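Long-range contacts in ABC transporter substrate-binding protein (Rhizobium radiobacter, PDB 6TFX), which binds the opine mannopinic acid as the solute-binding protein of an ABC transporter, probably delivering it for uptake into the bacterium: residues L253-T258 with C453-T458; A307-Y312 with L447-V452. All coordinates share one frame; numbering follows the deposited sequence.

How the contacts relate
Contacts 1 and 2 use consecutive pieces of chain, the end of helix 434-450 and the start of strand 454-467, and their centres lie about 10 Å apart. Contact 1 is buried and belongs to a beta-sheet; its chemistry is antiparallel backbone hydrogen bonding, with apolar side chains on one face and a magnesium-bound cysteine at the head of its second segment. Contact 2 lies farther out and is partly buried: a loop without regular structure covers the last turn of the helix through van der Waals contact alone. The two touch directly, the ring of P456 packing on V309 and the tip of I255 lying near the carbonyl of V452. C453 N also makes a probable hydrogen bond to I448 O.

Contact 1 of 2, residues L253-T258 with C453-T458; sequences LHINIT and CAIPLT. With MG (magnesium ion), chain G; EDO (1,2-ethanediol), chain D.
L253 and I455 form an antiparallel hydrogen-bonded pair: L253 N donates to I455 O at 2.9 Å, and I455 N returns the bond to L253 O. A third backbone bond, I255 N to C453 O (2.9 Å, 166° at the hydrogen), carries the pairing to C453, the residue just before the second strand. Between them H254 and A454 are a non-hydrogen-bonded pair with CA atoms 4.3 Å apart; A454 CA makes a CH...O contact of 3.1 Å to L253 O, and its methyl meets H254 ND1 obliquely. On the other face, L253 and I455 share an apolar layer. I255 continues it with its CD1 3.7 Å from I455 CD1, while L253 CG meets L457 CD1 with the two leucine chains nearly perpendicular. Further along, I257 lays CG2 against C453 CA at 4.0 Å. C453 SG binds the magnesium ion, which C418 also ligates. Helix 265-272 covers I255 and I455, helix 340-353 covers L253 and L457, and the ring of H254 meets that of F399. This is antiparallel pairing of strands 240-255 and 454-467 within the mixed sheet of a periplasmic binding protein, with the two-cysteine metal site at the N-terminal end of strand 454-467.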
# COMPACT_ATOMS: atom_id res chain seq x y z
N LEU A 253 -12.36 2.74 -9.36
CA LEU A 253 -12.25 2.42 -10.79
C LEU A 253 -11.59 3.66 -11.38
O LEU A 253 -12.23 4.73 -11.44
CB LEU A 253 -13.66 2.27 -11.42
CG LEU A 253 -14.43 1.06 -10.98
CD1 LEU A 253 -15.91 1.19 -11.39
CD2 LEU A 253 -13.81 -0.20 -11.59
N HIS A 254 -10.30 3.55 -11.78
CA HIS A 254 -9.57 4.65 -12.41
C HIS A 254 -9.84 4.51 -13.90
O HIS A 254 -9.49 3.47 -14.47
CB HIS A 254 -8.07 4.53 -12.16
CG HIS A 254 -7.74 4.67 -10.71
ND1 HIS A 254 -7.50 5.92 -10.15
CD2 HIS A 254 -7.65 3.72 -9.76
CE1 HIS A 254 -7.28 5.70 -8.86
NE2 HIS A 254 -7.34 4.39 -8.57
N ILE A 255 -10.45 5.51 -14.51
CA ILE A 255 -10.84 5.41 -15.94
C ILE A 255 -9.83 6.18 -16.78
O ILE A 255 -9.65 7.38 -16.53
CB ILE A 255 -12.27 6.00 -16.16
CG1 ILE A 255 -13.34 5.25 -15.30
CG2 ILE A 255 -12.64 5.99 -17.66
CD1 ILE A 255 -14.70 6.12 -15.23
N ASN A 256 -9.28 5.56 -17.82
CA ASN A 256 -8.34 6.28 -18.68
C ASN A 256 -9.19 7.23 -19.53
O ASN A 256 -9.83 6.81 -20.50
CB ASN A 256 -7.51 5.34 -19.56
CG ASN A 256 -6.48 6.07 -20.36
OD1 ASN A 256 -6.63 7.26 -20.66
ND2 ASN A 256 -5.42 5.39 -20.73
N ILE A 257 -9.16 8.53 -19.15
CA ILE A 257 -9.99 9.56 -19.80
C ILE A 257 -9.54 9.91 -21.22
O ILE A 257 -10.23 10.69 -21.88
CB ILE A 257 -10.08 10.82 -18.91
CG1 ILE A 257 -8.71 11.52 -18.82
CG2 ILE A 257 -10.67 10.44 -17.50
CD1 ILE A 257 -8.73 12.89 -18.13
N THR A 258 -8.40 9.37 -21.69
CA THR A 258 -7.94 9.71 -23.04
C THR A 258 -8.38 8.67 -24.06
O THR A 258 -8.14 8.88 -25.25
CB THR A 258 -6.40 9.84 -23.06
OG1 THR A 258 -5.82 8.55 -22.89
CG2 THR A 258 -5.86 10.80 -22.01
N CYS A 453 -12.77 11.11 -13.28
CA CYS A 453 -11.51 10.45 -13.63
C CYS A 453 -11.44 9.10 -12.90
O CYS A 453 -10.83 8.15 -13.38
CB CYS A 453 -10.35 11.34 -13.24
SG CYS A 453 -10.38 12.92 -14.13
N ALA A 454 -12.07 9.04 -11.72
CA ALA A 454 -12.09 7.82 -10.93
C ALA A 454 -13.40 7.79 -10.19
O ALA A 454 -13.97 8.85 -9.89
CB ALA A 454 -10.92 7.79 -9.95
N ILE A 455 -13.89 6.58 -9.95
CA ILE A 455 -15.16 6.35 -9.25
C ILE A 455 -14.81 5.59 -7.98
O ILE A 455 -14.30 4.47 -8.04
CB ILE A 455 -16.15 5.54 -10.12
CG1 ILE A 455 -16.42 6.23 -11.48
CG2 ILE A 455 -17.45 5.33 -9.31
CD1 ILE A 455 -16.98 5.25 -12.51
N PRO A 456 -15.08 6.18 -6.82
CA PRO A 456 -14.73 5.49 -5.57
C PRO A 456 -15.70 4.38 -5.27
O PRO A 456 -16.91 4.47 -5.57
CB PRO A 456 -14.85 6.57 -4.50
CG PRO A 456 -15.77 7.58 -5.07
CD PRO A 456 -15.64 7.53 -6.58
N LEU A 457 -15.17 3.32 -4.68
CA LEU A 457 -16.02 2.21 -4.29
C LEU A 457 -15.96 2.19 -2.78
O LEU A 457 -16.29 3.19 -2.15
CB LEU A 457 -15.54 0.91 -4.95
CG LEU A 457 -15.38 1.00 -6.48
CD1 LEU A 457 -14.82 -0.23 -7.02
CD2 LEU A 457 -16.68 1.34 -7.14
N THR A 458 -15.56 1.08 -2.20
CA THR A 458 -15.45 0.96 -0.75
C THR A 458 -13.97 1.03 -0.35
O THR A 458 -13.09 0.80 -1.19
CB THR A 458 -15.98 -0.42 -0.33
OG1 THR A 458 -15.34 -1.42 -1.16
CG2 THR A 458 -17.49 -0.52 -0.42
MG MG G . -8.89 13.78 -13.57
C1 EDO D . -5.00 7.77 -26.81
O1 EDO D . -6.34 7.75 -27.27
C2 EDO D . -4.60 6.35 -26.35
O2 EDO D . -3.20 6.27 -26.17

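Contact 2 of 2, residues A307-Y312 with L447-V452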
# COMPACT_ATOMS: atom_id res chain seq x y z
N ALA A 307 -17.32 15.55 -1.55
CA ALA A 307 -16.65 15.74 -2.85
C ALA A 307 -17.59 15.72 -4.05
O ALA A 307 -17.18 16.14 -5.12
CB ALA A 307 -15.55 14.71 -3.04
N GLY A 308 -18.84 15.27 -3.87
CA GLY A 308 -19.82 15.26 -4.96
C GLY A 308 -19.94 13.95 -5.71
O GLY A 308 -20.27 13.96 -6.89
N VAL A 309 -19.67 12.81 -5.05
CA VAL A 309 -19.77 11.50 -5.70
C VAL A 309 -21.14 11.32 -6.36
O VAL A 309 -22.17 11.66 -5.76
CB VAL A 309 -19.40 10.35 -4.72
CG1 VAL A 309 -19.74 8.97 -5.30
CG2 VAL A 309 -17.92 10.43 -4.37
N LEU A 310 -21.14 10.83 -7.61
CA LEU A 310 -22.38 10.67 -8.37
C LEU A 310 -23.28 9.59 -7.77
O LEU A 310 -22.79 8.52 -7.38
CB LEU A 310 -22.05 10.38 -9.84
CG LEU A 310 -21.74 11.63 -10.70
CD1 LEU A 310 -20.50 12.37 -10.20
CD2 LEU A 310 -21.49 11.25 -12.15
N ASN A 311 -24.58 9.88 -7.69
CA ASN A 311 -25.55 8.96 -7.06
C ASN A 311 -25.89 7.76 -7.94
O ASN A 311 -25.63 7.76 -9.14
CB ASN A 311 -26.84 9.71 -6.68
CG ASN A 311 -27.71 10.09 -7.84
OD1 ASN A 311 -27.23 10.44 -8.93
ND2 ASN A 311 -29.03 10.01 -7.65
N TYR A 312 -26.50 6.75 -7.33
CA TYR A 312 -26.90 5.56 -8.05
C TYR A 312 -28.21 5.84 -8.78
O TYR A 312 -29.22 6.15 -8.12
CB TYR A 312 -27.07 4.38 -7.08
CG TYR A 312 -27.48 3.10 -7.76
CD1 TYR A 312 -26.61 2.44 -8.63
CD2 TYR A 312 -28.75 2.57 -7.59
CE1 TYR A 312 -26.98 1.25 -9.26
CE2 TYR A 312 -29.12 1.36 -8.17
CZ TYR A 312 -28.23 0.70 -9.01
OH TYR A 312 -28.62 -0.46 -9.64
N LEU A 447 -12.80 18.38 -8.12
CA LEU A 447 -12.52 18.41 -9.55
C LEU A 447 -12.35 17.01 -10.10
O LEU A 447 -12.78 16.73 -11.22
CB LEU A 447 -11.22 19.19 -9.81
CG LEU A 447 -11.32 20.71 -9.60
CD1 LEU A 447 -9.93 21.33 -9.47
CD2 LEU A 447 -12.11 21.38 -10.73
N ILE A 448 -11.66 16.13 -9.35
CA ILE A 448 -11.42 14.76 -9.86
C ILE A 448 -12.75 13.98 -9.91
O ILE A 448 -13.02 13.25 -10.87
CB ILE A 448 -10.37 14.05 -8.97
CG1 ILE A 448 -9.01 14.82 -9.02
CG2 ILE A 448 -10.22 12.56 -9.37
CD1 ILE A 448 -8.08 14.54 -7.84
N VAL A 449 -13.56 14.13 -8.85
CA VAL A 449 -14.87 13.47 -8.80
C VAL A 449 -15.77 13.96 -9.94
O VAL A 449 -16.39 13.14 -10.64
CB VAL A 449 -15.55 13.73 -7.43
CG1 VAL A 449 -17.03 13.33 -7.46
CG2 VAL A 449 -14.82 12.96 -6.33
N SER A 450 -15.89 15.30 -10.10
CA SER A 450 -16.82 15.87 -11.11
C SER A 450 -16.42 15.58 -12.54
O SER A 450 -17.29 15.45 -13.40
CB SER A 450 -17.02 17.36 -10.88
OG SER A 450 -15.83 18.07 -11.15
N ASN A 451 -15.10 15.44 -12.81
CA ASN A 451 -14.65 15.07 -14.16
C ASN A 451 -14.71 13.54 -14.34
O ASN A 451 -14.47 13.02 -15.43
CB ASN A 451 -13.24 15.62 -14.40
CG ASN A 451 -13.33 17.08 -14.73
OD1 ASN A 451 -13.55 17.45 -15.89
ND2 ASN A 451 -13.27 17.95 -13.72
N VAL A 452 -15.03 12.83 -13.24
CA VAL A 452 -15.18 11.37 -13.24
C VAL A 452 -13.93 10.69 -13.78
O VAL A 452 -13.99 9.84 -14.67
CB VAL A 452 -16.49 10.87 -13.94
CG1 VAL A 452 -16.84 9.43 -13.54
CG2 VAL A 452 -17.67 11.81 -13.67
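V449 CB is directed at the loop 307-312, and chi1 of 167° sets CG1 anti to the backbone N, with CG2 beside that nitrogen, anti to the carbonyl carbon. CG1 reaches the backbone of the loop, 3.3 Å from G308 O and 3.6 Å from V309 N, whereas CG2 meets the methyl of A307, with A307 CB at 3.8 Å. V309 adds a looser touch, its CG2 4.3 Å from V449 CG1. L310 CG is anti to its carbonyl carbon, and the side chain bends back toward the helix end; there CD2 meets V452 CG2 at 4.1 Å, the two chains crossing at about a right angle. G308 has a positive phi of 95° and no side chain, a turn of the backbone at which a CB would be jammed against the preceding carbonyl oxygen. Within the helix end, L447 O is gripped twice by N451, through its backbone N and through ND2 at 2.8 Å, the latter bond nearly straight at 170°. Outside the pair, V452 and L310 also rest on helix 265-272. V452 has positive phi and closes helix 434-450 with a Schellman motif, which the loop between strand 289-291 and helix 314-323 covers.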